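PDB 1JOV: HI1317 from Haemophilus influenzae, which probably interconverts the alpha and beta anomers of D-glucose 6-phosphate, as a member of the glucose-6-phosphate 1-epimerase family. Local coordinates for residues A[179-182]-A[183-187]; A[86-89]-A[90-94]; A[16-20]-A[21-25]; A[254-257]-A[258-262]. All blocks are in the same frame, centred on the assembly; numbering follows the deposited sequence.

Contact 1 (A[179-182]-A[183-187]); sequences ENVP and SPRHI
V181 lays its CG1 methyl over one face of the R185 guanidinium, displaced toward the rim of the group, with CG1 3.8 Å from R185 NH1. The methyl stands beside the backbone N of V181 (chi1 -64°), which turns it to the arginine. R185 reaches back from beyond the bend: its CG is anti to the backbone N, and the bend at chi2 (121°) brings the guanidinium back alongside V181. Near its root the same side chain runs past the preceding backbone, where R185 CB lies 3.6 Å from the carbonyl O of P182, and the CD atoms of P182 and R185 come within 4.4 Å of each other. No hydrogen bond joins the two segments, and the chain bends sharply here through S183 and the cis peptide before P184. The guanidinium finds a polar partner on strand 191-196, NH1 bonding to the hydroxyl of Y195. The contact lies on the surface at the end of edge strand 177-180, where the chain leaves its sheet before returning as strand 191-196. V181 and R185 both rest on C170 of strand 169-172, which is disulfide-bonded to C193, and R185 also touches C193.

Contact 2 (A[86-89]-A[90-94]); sequences PAHG and TARIR. With SO4 (sulfate ion), chain B.
The R92 guanidinium has CB of H88 over one face, 3.7 Å from R92 NE, and at its edge, in plane, lie a sulfate ion and water 1. The H88 ring stands nearly perpendicular to it, the planes 83° apart. From CG to NE the arginine is fully extended, presenting two N-H groups to the anion: NH1 reaches sulfate O1 at 2.9 Å in an almost straight bond (175°), and NH2 reaches sulfate O4 at 3.0 Å. A second, weak bond from NH2 goes to the carbonyl O of A87 (3.0 Å, 128°). Water 1 joins R92 NE to the carbonyls of A87 and G89, fixing the guanidinium against the type II turn from P86 to G89. On the apolar flank, P86 CG meets I93 CD1 at 4.1 Å. The sulfate, probably from the crystallisation liquor, is also bound by R70, an arrangement consistent with a site for the substrate phosphate. H88 lies close to the predicted active-site residues H150 and E248, and its ring meets those of H150 and F80. This loop between strands 75-76 and 97-104 packs H88 on C76 and A91 on I75, both in strand 75-76.

Contact 3 (A[16-20]-A[21-25]); sequences VQHND and IPVLH
A tight beta hairpin joins strands 13-18 and 21-28 through a type II' turn from H18 to I21, with N19 and D20 at its two central positions. H18 and I21 close it with a reciprocal pair of backbone hydrogen bonds, H18 N to I21 O at 2.8 Å and I21 N to H18 O at 3.0 Å. V16 and V23 form the next hydrogen-bonded pair, while Q17 and P22 make the non-hydrogen-bonded pair between them, compatible with a proline that has no N-H to offer. On the face bearing V16, H18, V23 and H25, the two histidines approach from opposite directions and meet rim to rim, their planes at 46°. NE2 of H18 and NE2 of H25 share a nearly straight hydrogen bond of 2.8 Å, so one ring is donor and the other acceptor. V16 seats H25 from above: its CG2 lies 3.7 Å from the ring centroid, only 6° off the normal, a CH-pi contact over the face. With CG beside the backbone N (chi1 -66°), H18 extends across V23, its CD2 3.6 Å from V23 CB. Beyond the hairpin, D20 forms a salt bridge with K64, and in one of its two conformers the N19 amide can bond to M1, K2 and P62. Strands 3-10 and 31-36 flank the hairpin in its antiparallel sheet: V16 and H18 touch T3 of the former, and V23 and H25 touch K34 of the latter.

Contact 4 (A[254-257]-A[258-262]); sequences HLLE and FGESL
E260 folds its carboxylate back to the start of its own turn, where OE1 accepts the backbone N-H of E257 at 2.9 Å (166°). The donor approaches from above the carboxylate plane, 41° out of it. In the opposite sense, the backbone N of E260 bonds to the carbonyl O of E257 at 2.9 Å, closing the type II turn that runs from E257 to E260. One residue thus grips E257 through both its backbone and its side chain, and the positive phi of G259 suits its place in this turn. E260 CG sits beside its backbone N (chi1 -62°), and the extended chain beyond carries OE1 to the amide. The same oxygen forms a salt bridge with R251, whose guanidinium also bonds to the carbonyls of H254 and L255. Water 3 links E260 OE2 to NE2 of H254, while water 4 donates to OE1 of E257 and weakly accepts the N-H of F258, bridging the two segments. Beneath the polar layer, L256 CD2 packs 3.8 Å from E260 CB. Its other methyl, CD1, meets L262 CD2 at 4.1 Å, the two leucines crossing at about a right angle and burying themselves toward A147 of strand 145-154. R251 and the E257 amide both direct positive polarity at OE1, which would probably favour the ionised carboxylate.

Overall arrangement
All four contacts are local, made where the chain turns or bends, and none touches another. Contacts 2, 3 and 4 are partly buried, contact 1 lies on the surface, and none is wholly core. Contacts 1 and 3 lie on opposite sides of the chain's centre, their centres about 38 Å apart, at different sheets. Contact 1 packs without hydrogen bonds between its segments, whereas contact 3 is a paired hairpin with a histidine pair on one face. Contacts 2 and 4 each contain a type II turn met by a charged side chain, with waters bridging nearby polar groups. Contact 2 binds an anion beside the predicted active site; in contact 4 a carboxylate is matched by a backbone amide and by R251 of strand 244-251.

Contact 1 (A[179-182]-A[183-187])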
loop_
_atom_site.group_PDB
_atom_site.type_symbol
_atom_site.label_atom_id
_atom_site.label_comp_id
_atom_site.label_asym_id
_atom_site.label_seq_id
_atom_site.Cartn_x
_atom_site.Cartn_y
_atom_site.Cartn_z
ATOM N N GLU A 179 18.172 0.415 17.210
ATOM C CA GLU A 179 19.495 0.540 16.562
ATOM C C GLU A 179 19.702 1.856 15.819
ATOM O O GLU A 179 18.750 2.539 15.365
ATOM C CB GLU A 179 19.791 -0.618 15.613
ATOM C CG GLU A 179 19.955 -1.978 16.277
ATOM C CD GLU A 179 19.983 -3.119 15.280
ATOM O OE1 GLU A 179 19.815 -2.835 14.074
ATOM O OE2 GLU A 179 20.162 -4.296 15.698
ATOM N N ASN A 180 20.971 2.217 15.661
ATOM C CA ASN A 180 21.290 3.453 14.971
ATOM C C ASN A 180 21.368 3.210 13.491
ATOM O O ASN A 180 21.695 2.088 13.079
ATOM C CB ASN A 180 22.626 3.951 15.474
ATOM C CG ASN A 180 22.473 5.112 16.439
ATOM O OD1 ASN A 180 22.702 6.304 16.074
ATOM N ND2 ASN A 180 22.044 4.788 17.674
ATOM N N VAL A 181 21.031 4.227 12.676
ATOM C CA VAL A 181 21.026 4.065 11.210
ATOM C C VAL A 181 21.274 5.308 10.381
ATOM O O VAL A 181 20.952 6.427 10.765
ATOM C CB VAL A 181 19.667 3.521 10.715
ATOM C CG1 VAL A 181 19.407 2.122 11.261
ATOM C CG2 VAL A 181 18.539 4.469 11.097
ATOM N N PRO A 182 21.888 5.066 9.215
ATOM C CA PRO A 182 22.261 6.045 8.193
ATOM C C PRO A 182 21.088 6.727 7.489
ATOM O O PRO A 182 20.015 6.124 7.262
ATOM C CB PRO A 182 23.000 5.162 7.179
ATOM C CG PRO A 182 23.484 4.053 7.978
ATOM C CD PRO A 182 22.321 3.716 8.836
ATOM N N SER A 183 21.273 7.972 7.106
ATOM C CA SER A 183 20.245 8.606 6.313
ATOM C C SER A 183 20.943 9.506 5.316
ATOM O O SER A 183 21.542 10.491 5.707
ATOM C CB SER A 183 19.241 9.363 7.186
ATOM O OG SER A 183 18.385 10.150 6.378
ATOM N N PRO A 184 20.833 9.206 4.026
ATOM C CA PRO A 184 19.975 8.137 3.485
ATOM C C PRO A 184 20.336 6.739 3.912
ATOM O O PRO A 184 21.404 6.464 4.550
ATOM C CB PRO A 184 20.126 8.325 1.969
ATOM C CG PRO A 184 20.570 9.754 1.810
ATOM C CD PRO A 184 21.537 9.916 2.947
ATOM N N ARG A 185 19.401 5.818 3.629
ATOM C CA ARG A 185 19.615 4.426 3.977
ATOM C C ARG A 185 19.556 3.686 2.685
ATOM O O ARG A 185 18.796 4.067 1.804
ATOM C CB ARG A 185 18.482 3.874 4.875
ATOM C CG ARG A 185 18.705 2.440 5.286
ATOM C CD ARG A 185 18.756 2.256 6.814
ATOM N NE ARG A 185 18.942 0.876 7.225
ATOM C CZ ARG A 185 18.151 0.249 8.070
ATOM N NH1 ARG A 185 17.057 0.868 8.561
ATOM N NH2 ARG A 185 18.441 -0.990 8.418
ATOM N N HIS A 186 20.350 2.623 2.598
ATOM C CA HIS A 186 20.364 1.766 1.437
ATOM C C HIS A 186 20.042 0.420 2.027
ATOM O O HIS A 186 20.115 0.255 3.243
ATOM C CB HIS A 186 21.724 1.811 0.731
ATOM C CG HIS A 186 22.788 0.988 1.389
ATOM N ND1 HIS A 186 23.546 0.065 0.698
ATOM C CD2 HIS A 186 23.240 0.965 2.664
ATOM C CE1 HIS A 186 24.410 -0.498 1.524
ATOM N NE2 HIS A 186 24.243 0.029 2.724
ATOM N N ILE A 187 19.648 -0.515 1.176
ATOM C CA ILE A 187 19.228 -1.849 1.592
ATOM C C ILE A 187 20.152 -2.891 1.004
ATOM O O ILE A 187 20.192 -3.100 -0.207
ATOM C CB ILE A 187 17.770 -2.052 1.047
ATOM C CG1 ILE A 187 16.901 -0.814 1.317
ATOM C CG2 ILE A 187 17.147 -3.323 1.556
ATOM C CD1 ILE A 187 16.338 -0.775 2.713
#

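Contact 2 (A[86-89]-A[90-94])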
loop_
_atom_site.group_PDB
_atom_site.type_symbol
_atom_site.label_atom_id
_atom_site.label_comp_id
_atom_site.label_asym_id
_atom_site.label_seq_id
_atom_site.Cartn_x
_atom_site.Cartn_y
_atom_site.Cartn_z
ATOM N N PRO A 86 -5.395 -13.780 12.016
ATOM C CA PRO A 86 -4.363 -13.698 10.970
ATOM C C PRO A 86 -3.429 -12.453 11.045
ATOM O O PRO A 86 -3.966 -11.427 11.495
ATOM C CB PRO A 86 -5.186 -13.649 9.708
ATOM C CG PRO A 86 -6.487 -13.020 10.069
ATOM C CD PRO A 86 -6.717 -13.426 11.520
ATOM N N ALA A 87 -2.190 -12.540 10.608
ATOM C CA ALA A 87 -1.352 -11.364 10.627
ATOM C C ALA A 87 -2.019 -10.165 9.892
ATOM O O ALA A 87 -2.680 -10.341 8.860
ATOM C CB ALA A 87 0.020 -11.675 10.023
ATOM N N HIS A 88 -1.840 -8.986 10.453
ATOM C CA HIS A 88 -2.335 -7.742 9.819
ATOM C C HIS A 88 -3.812 -7.565 9.781
ATOM O O HIS A 88 -4.306 -6.681 9.041
ATOM C CB HIS A 88 -1.737 -7.570 8.428
ATOM C CG HIS A 88 -0.301 -7.251 8.471
ATOM N ND1 HIS A 88 0.251 -6.250 9.250
ATOM C CD2 HIS A 88 0.730 -7.822 7.806
ATOM C CE1 HIS A 88 1.560 -6.227 9.055
ATOM N NE2 HIS A 88 1.868 -7.188 8.190
ATOM N N GLY A 89 -4.561 -8.366 10.547
ATOM C CA GLY A 89 -5.989 -8.119 10.658
ATOM C C GLY A 89 -6.825 -8.642 9.491
ATOM O O GLY A 89 -6.338 -9.462 8.720
ATOM N N THR A 90 -8.095 -8.198 9.397
ATOM C CA THR A 90 -9.015 -8.826 8.461
ATOM C C THR A 90 -9.368 -7.935 7.301
ATOM O O THR A 90 -9.967 -8.369 6.318
ATOM C CB THR A 90 -10.334 -9.200 9.206
ATOM O OG1 THR A 90 -10.879 -8.016 9.816
ATOM C CG2 THR A 90 -10.084 -10.144 10.466
ATOM N N ALA A 91 -9.019 -6.676 7.400
ATOM C CA ALA A 91 -9.373 -5.793 6.327
ATOM C C ALA A 91 -8.909 -6.261 4.923
ATOM O O ALA A 91 -9.631 -6.101 3.949
ATOM C CB ALA A 91 -8.804 -4.401 6.597
ATOM N N ARG A 92 -7.722 -6.832 4.852
ATOM C CA ARG A 92 -7.127 -7.051 3.557
ATOM C C ARG A 92 -7.613 -8.387 2.904
ATOM O O ARG A 92 -7.271 -8.661 1.751
ATOM C CB ARG A 92 -5.615 -7.079 3.728
ATOM C CG ARG A 92 -5.067 -8.301 4.530
ATOM C CD ARG A 92 -3.580 -8.217 4.596
ATOM N NE ARG A 92 -3.048 -9.344 5.404
ATOM C CZ ARG A 92 -1.817 -9.854 5.321
ATOM N NH1 ARG A 92 -0.924 -9.372 4.504
ATOM N NH2 ARG A 92 -1.482 -10.866 6.176
ATOM N N ILE A 93 -8.350 -9.139 3.703
ATOM C CA ILE A 93 -8.983 -10.392 3.264
ATOM C C ILE A 93 -10.492 -10.422 3.141
ATOM O O ILE A 93 -11.081 -11.505 2.996
ATOM C CB ILE A 93 -8.499 -11.540 4.144
ATOM C CG1 ILE A 93 -8.783 -11.303 5.588
ATOM C CG2 ILE A 93 -7.086 -11.736 3.801
ATOM C CD1 ILE A 93 -8.603 -12.651 6.537
ATOM N N ARG A 94 -11.136 -9.253 3.228
ATOM C CA ARG A 94 -12.571 -9.080 3.182
ATOM C C ARG A 94 -12.934 -8.167 1.954
ATOM O O ARG A 94 -12.095 -7.437 1.510
ATOM C CB ARG A 94 -13.097 -8.406 4.428
ATOM C CG ARG A 94 -12.950 -9.288 5.687
ATOM C CD ARG A 94 -13.023 -8.547 7.102
ATOM N NE ARG A 94 -14.243 -7.777 7.263
ATOM C CZ ARG A 94 -14.430 -6.852 8.194
ATOM N NH1 ARG A 94 -13.450 -6.559 9.065
ATOM N NH2 ARG A 94 -15.613 -6.200 8.246
HETATM S S SO4 B . 2.058 -11.622 5.322
HETATM O O1 SO4 B . 1.666 -10.668 4.303
HETATM O O2 SO4 B . 2.491 -10.838 6.438
HETATM O O3 SO4 B . 3.143 -12.518 4.863
HETATM O O4 SO4 B . 0.952 -12.494 5.611
HETATM O O HOH W 1 -4.746 -10.810 7.197
HETATM O O HOH W 2 -5.934 -6.349 6.991
#

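Contact 3 (A[16-20]-A[21-25])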
loop_
_atom_site.group_PDB
_atom_site.type_symbol
_atom_site.label_atom_id
_atom_site.label_comp_id
_atom_site.label_asym_id
_atom_site.label_seq_id
_atom_site.Cartn_x
_atom_site.Cartn_y
_atom_site.Cartn_z
ATOM N N VAL A 16 -13.176 -5.937 -13.557
ATOM C CA VAL A 16 -12.605 -7.131 -14.239
ATOM C C VAL A 16 -12.219 -8.137 -13.200
ATOM O O VAL A 16 -11.516 -7.838 -12.213
ATOM C CB VAL A 16 -11.427 -6.710 -15.074
ATOM C CG1 VAL A 16 -10.565 -7.971 -15.635
ATOM C CG2 VAL A 16 -11.694 -5.588 -16.081
ATOM N N GLN A 17 -12.648 -9.374 -13.385
ATOM C CA GLN A 17 -12.371 -10.447 -12.439
ATOM C C GLN A 17 -11.033 -11.079 -12.692
ATOM O O GLN A 17 -10.823 -11.579 -13.798
ATOM C CB GLN A 17 -13.434 -11.527 -12.641
ATOM C CG GLN A 17 -13.113 -12.717 -11.803
ATOM C CD GLN A 17 -14.346 -13.462 -11.285
ATOM O OE1 GLN A 17 -15.489 -13.071 -11.546
ATOM N NE2 GLN A 17 -14.107 -14.534 -10.526
ATOM N N HIS A 18 -10.093 -11.047 -11.754
ATOM C CA HIS A 18 -8.786 -11.686 -11.913
ATOM C C HIS A 18 -8.821 -12.946 -11.091
ATOM O O HIS A 18 -8.803 -12.981 -9.844
ATOM C CB HIS A 18 -7.644 -10.799 -11.466
ATOM C CG HIS A 18 -7.477 -9.597 -12.300
ATOM N ND1 HIS A 18 -6.251 -9.310 -12.873
ATOM C CD2 HIS A 18 -8.307 -8.588 -12.628
ATOM C CE1 HIS A 18 -6.337 -8.137 -13.492
ATOM N NE2 HIS A 18 -7.580 -7.700 -13.392
ATOM N N ASN A 19 -8.880 -14.088 -11.786
ATOM C CA ASN A 19 -9.062 -15.362 -11.090
ATOM C C ASN A 19 -10.318 -15.262 -10.218
ATOM O O ASN A 19 -11.452 -15.066 -10.726
ATOM C CB ASN A 19 -7.844 -15.850 -10.316
ATOM C CG ASN A 19 -6.721 -16.280 -11.231
ATOM O OD1 ASN A 19 -6.960 -16.535 -12.421
ATOM N ND2 ASN A 19 -5.475 -16.295 -10.719
ATOM N N ASP A 20 -10.141 -15.333 -8.928
ATOM C CA ASP A 20 -11.263 -15.252 -7.954
ATOM C C ASP A 20 -11.720 -13.839 -7.555
ATOM O O ASP A 20 -12.819 -13.667 -7.030
ATOM C CB ASP A 20 -10.829 -15.913 -6.642
ATOM C CG ASP A 20 -10.844 -17.426 -6.717
ATOM O OD1 ASP A 20 -11.362 -17.969 -7.712
ATOM O OD2 ASP A 20 -10.345 -18.067 -5.780
ATOM N N ILE A 21 -10.897 -12.814 -7.749
ATOM C CA ILE A 21 -11.121 -11.505 -7.181
ATOM C C ILE A 21 -11.471 -10.369 -8.175
ATOM O O ILE A 21 -10.804 -10.216 -9.199
ATOM C CB ILE A 21 -9.814 -11.119 -6.480
ATOM C CG1 ILE A 21 -9.551 -11.918 -5.195
ATOM C CG2 ILE A 21 -9.818 -9.616 -6.184
ATOM C CD1 ILE A 21 -8.124 -11.842 -4.716
ATOM N N PRO A 22 -12.505 -9.567 -7.881
ATOM C CA PRO A 22 -12.899 -8.455 -8.776
ATOM C C PRO A 22 -11.945 -7.279 -8.584
ATOM O O PRO A 22 -11.603 -6.984 -7.401
ATOM C CB PRO A 22 -14.318 -8.136 -8.330
ATOM C CG PRO A 22 -14.497 -8.873 -7.062
ATOM C CD PRO A 22 -13.369 -9.679 -6.703
ATOM N N VAL A 23 -11.517 -6.691 -9.667
ATOM C CA VAL A 23 -10.552 -5.615 -9.692
ATOM C C VAL A 23 -11.039 -4.485 -10.574
ATOM O O VAL A 23 -11.366 -4.666 -11.751
ATOM C CB VAL A 23 -9.154 -6.122 -10.185
ATOM C CG1 VAL A 23 -8.143 -4.969 -10.246
ATOM C CG2 VAL A 23 -8.670 -7.238 -9.284
ATOM N N LEU A 24 -11.064 -3.259 -10.055
ATOM C CA LEU A 24 -11.373 -2.169 -10.910
ATOM C C LEU A 24 -10.178 -1.786 -11.718
ATOM O O LEU A 24 -9.053 -1.654 -11.164
ATOM C CB LEU A 24 -11.763 -0.936 -10.088
ATOM C CG LEU A 24 -13.063 -0.965 -9.457
ATOM C CD1 LEU A 24 -13.197 0.166 -8.410
ATOM C CD2 LEU A 24 -14.091 -0.749 -10.556
ATOM N N HIS A 25 -10.410 -1.520 -13.010
ATOM C CA HIS A 25 -9.387 -0.975 -13.881
ATOM C C HIS A 25 -9.739 0.475 -14.288
ATOM O O HIS A 25 -10.785 0.727 -14.872
ATOM C CB HIS A 25 -9.290 -1.763 -15.193
ATOM C CG HIS A 25 -8.793 -3.206 -15.065
ATOM N ND1 HIS A 25 -8.112 -3.849 -16.068
ATOM C CD2 HIS A 25 -8.900 -4.073 -14.034
ATOM C CE1 HIS A 25 -7.798 -5.075 -15.685
ATOM N NE2 HIS A 25 -8.272 -5.236 -14.448
#

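Contact 4 (A[254-257]-A[258-262])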
loop_
_atom_site.group_PDB
_atom_site.type_symbol
_atom_site.label_atom_id
_atom_site.label_comp_id
_atom_site.label_asym_id
_atom_site.label_seq_id
_atom_site.Cartn_x
_atom_site.Cartn_y
_atom_site.Cartn_z
ATOM N N HIS A 254 0.573 4.720 18.286
ATOM C CA HIS A 254 -0.406 5.768 18.497
ATOM C C HIS A 254 -1.644 5.193 17.845
ATOM O O HIS A 254 -1.722 5.116 16.633
ATOM C CB HIS A 254 0.022 7.102 17.908
ATOM C CG HIS A 254 -0.996 8.239 18.206
ATOM N ND1 HIS A 254 -1.660 8.334 19.417
ATOM C CD2 HIS A 254 -1.446 9.258 17.443
ATOM C CE1 HIS A 254 -2.479 9.359 19.379
ATOM N NE2 HIS A 254 -2.383 9.936 18.199
ATOM N N LEU A 255 -2.633 4.767 18.653
ATOM C CA LEU A 255 -3.848 4.128 18.059
ATOM C C LEU A 255 -4.736 5.076 17.324
ATOM O O LEU A 255 -4.613 6.320 17.497
ATOM C CB LEU A 255 -4.630 3.450 19.136
ATOM C CG LEU A 255 -3.902 2.306 19.862
ATOM C CD1 LEU A 255 -4.847 1.532 20.845
ATOM C CD2 LEU A 255 -3.255 1.367 18.903
ATOM N N LEU A 256 -5.649 4.526 16.478
ATOM C CA LEU A 256 -6.651 5.336 15.799
ATOM C C LEU A 256 -7.943 5.222 16.528
ATOM O O LEU A 256 -8.369 4.091 16.893
ATOM C CB LEU A 256 -6.935 4.794 14.396
ATOM C CG LEU A 256 -5.832 5.069 13.434
ATOM C CD1 LEU A 256 -5.970 4.133 12.159
ATOM C CD2 LEU A 256 -5.855 6.516 12.906
ATOM N N GLU A 257 -8.631 6.354 16.735
ATOM C CA GLU A 257 -9.915 6.346 17.342
ATOM C C GLU A 257 -10.984 6.575 16.241
ATOM O O GLU A 257 -10.645 7.005 15.123
ATOM C CB GLU A 257 -10.012 7.386 18.499
ATOM C CG GLU A 257 -9.291 7.009 19.782
ATOM C CD GLU A 257 -9.694 5.670 20.411
ATOM O OE1 GLU A 257 -10.889 5.326 20.520
ATOM O OE2 GLU A 257 -8.781 4.956 20.857
ATOM N N PHE A 258 -12.249 6.417 16.635
ATOM C CA PHE A 258 -13.348 6.493 15.687
ATOM C C PHE A 258 -13.207 7.770 14.830
ATOM O O PHE A 258 -12.984 8.812 15.403
ATOM C CB PHE A 258 -14.642 6.492 16.453
ATOM C CG PHE A 258 -15.843 6.473 15.611
ATOM C CD1 PHE A 258 -16.397 7.676 15.169
ATOM C CD2 PHE A 258 -16.505 5.247 15.254
ATOM C CE1 PHE A 258 -17.552 7.709 14.380
ATOM C CE2 PHE A 258 -17.661 5.345 14.445
ATOM C CZ PHE A 258 -18.174 6.560 14.018
ATOM N N GLY A 259 -13.274 7.693 13.505
ATOM C CA GLY A 259 -13.202 8.857 12.634
ATOM C C GLY A 259 -11.873 9.437 12.335
ATOM O O GLY A 259 -11.792 10.302 11.445
ATOM N N GLU A 260 -10.794 8.909 12.928
ATOM C CA GLU A 260 -9.461 9.360 12.612
ATOM C C GLU A 260 -8.935 8.689 11.350
ATOM O O GLU A 260 -9.298 7.557 11.059
ATOM C CB GLU A 260 -8.509 9.140 13.744
ATOM C CG GLU A 260 -8.910 9.929 15.034
ATOM C CD GLU A 260 -7.847 9.880 16.110
ATOM O OE1 GLU A 260 -7.212 8.834 16.318
ATOM O OE2 GLU A 260 -7.581 10.894 16.743
ATOM N N SER A 261 -8.212 9.394 10.543
ATOM C CA SER A 261 -7.653 8.794 9.364
ATOM C C SER A 261 -6.142 8.811 9.300
ATOM O O SER A 261 -5.472 9.514 10.115
ATOM C CB SER A 261 -8.222 9.506 8.152
ATOM O OG SER A 261 -7.829 10.838 8.271
ATOM N N LEU A 262 -5.570 8.085 8.343
ATOM C CA LEU A 262 -4.171 8.173 8.098
ATOM C C LEU A 262 -4.068 8.068 6.586
ATOM O O LEU A 262 -4.851 7.366 5.946
ATOM C CB LEU A 262 -3.372 7.141 8.888
ATOM C CG LEU A 262 -3.200 5.730 8.293
ATOM C CD1 LEU A 262 -2.104 4.972 9.023
ATOM C CD2 LEU A 262 -4.514 4.952 8.363
HETATM O O HOH W 3 -4.714 11.361 17.494
HETATM O O HOH W 4 -12.089 4.216 18.537
#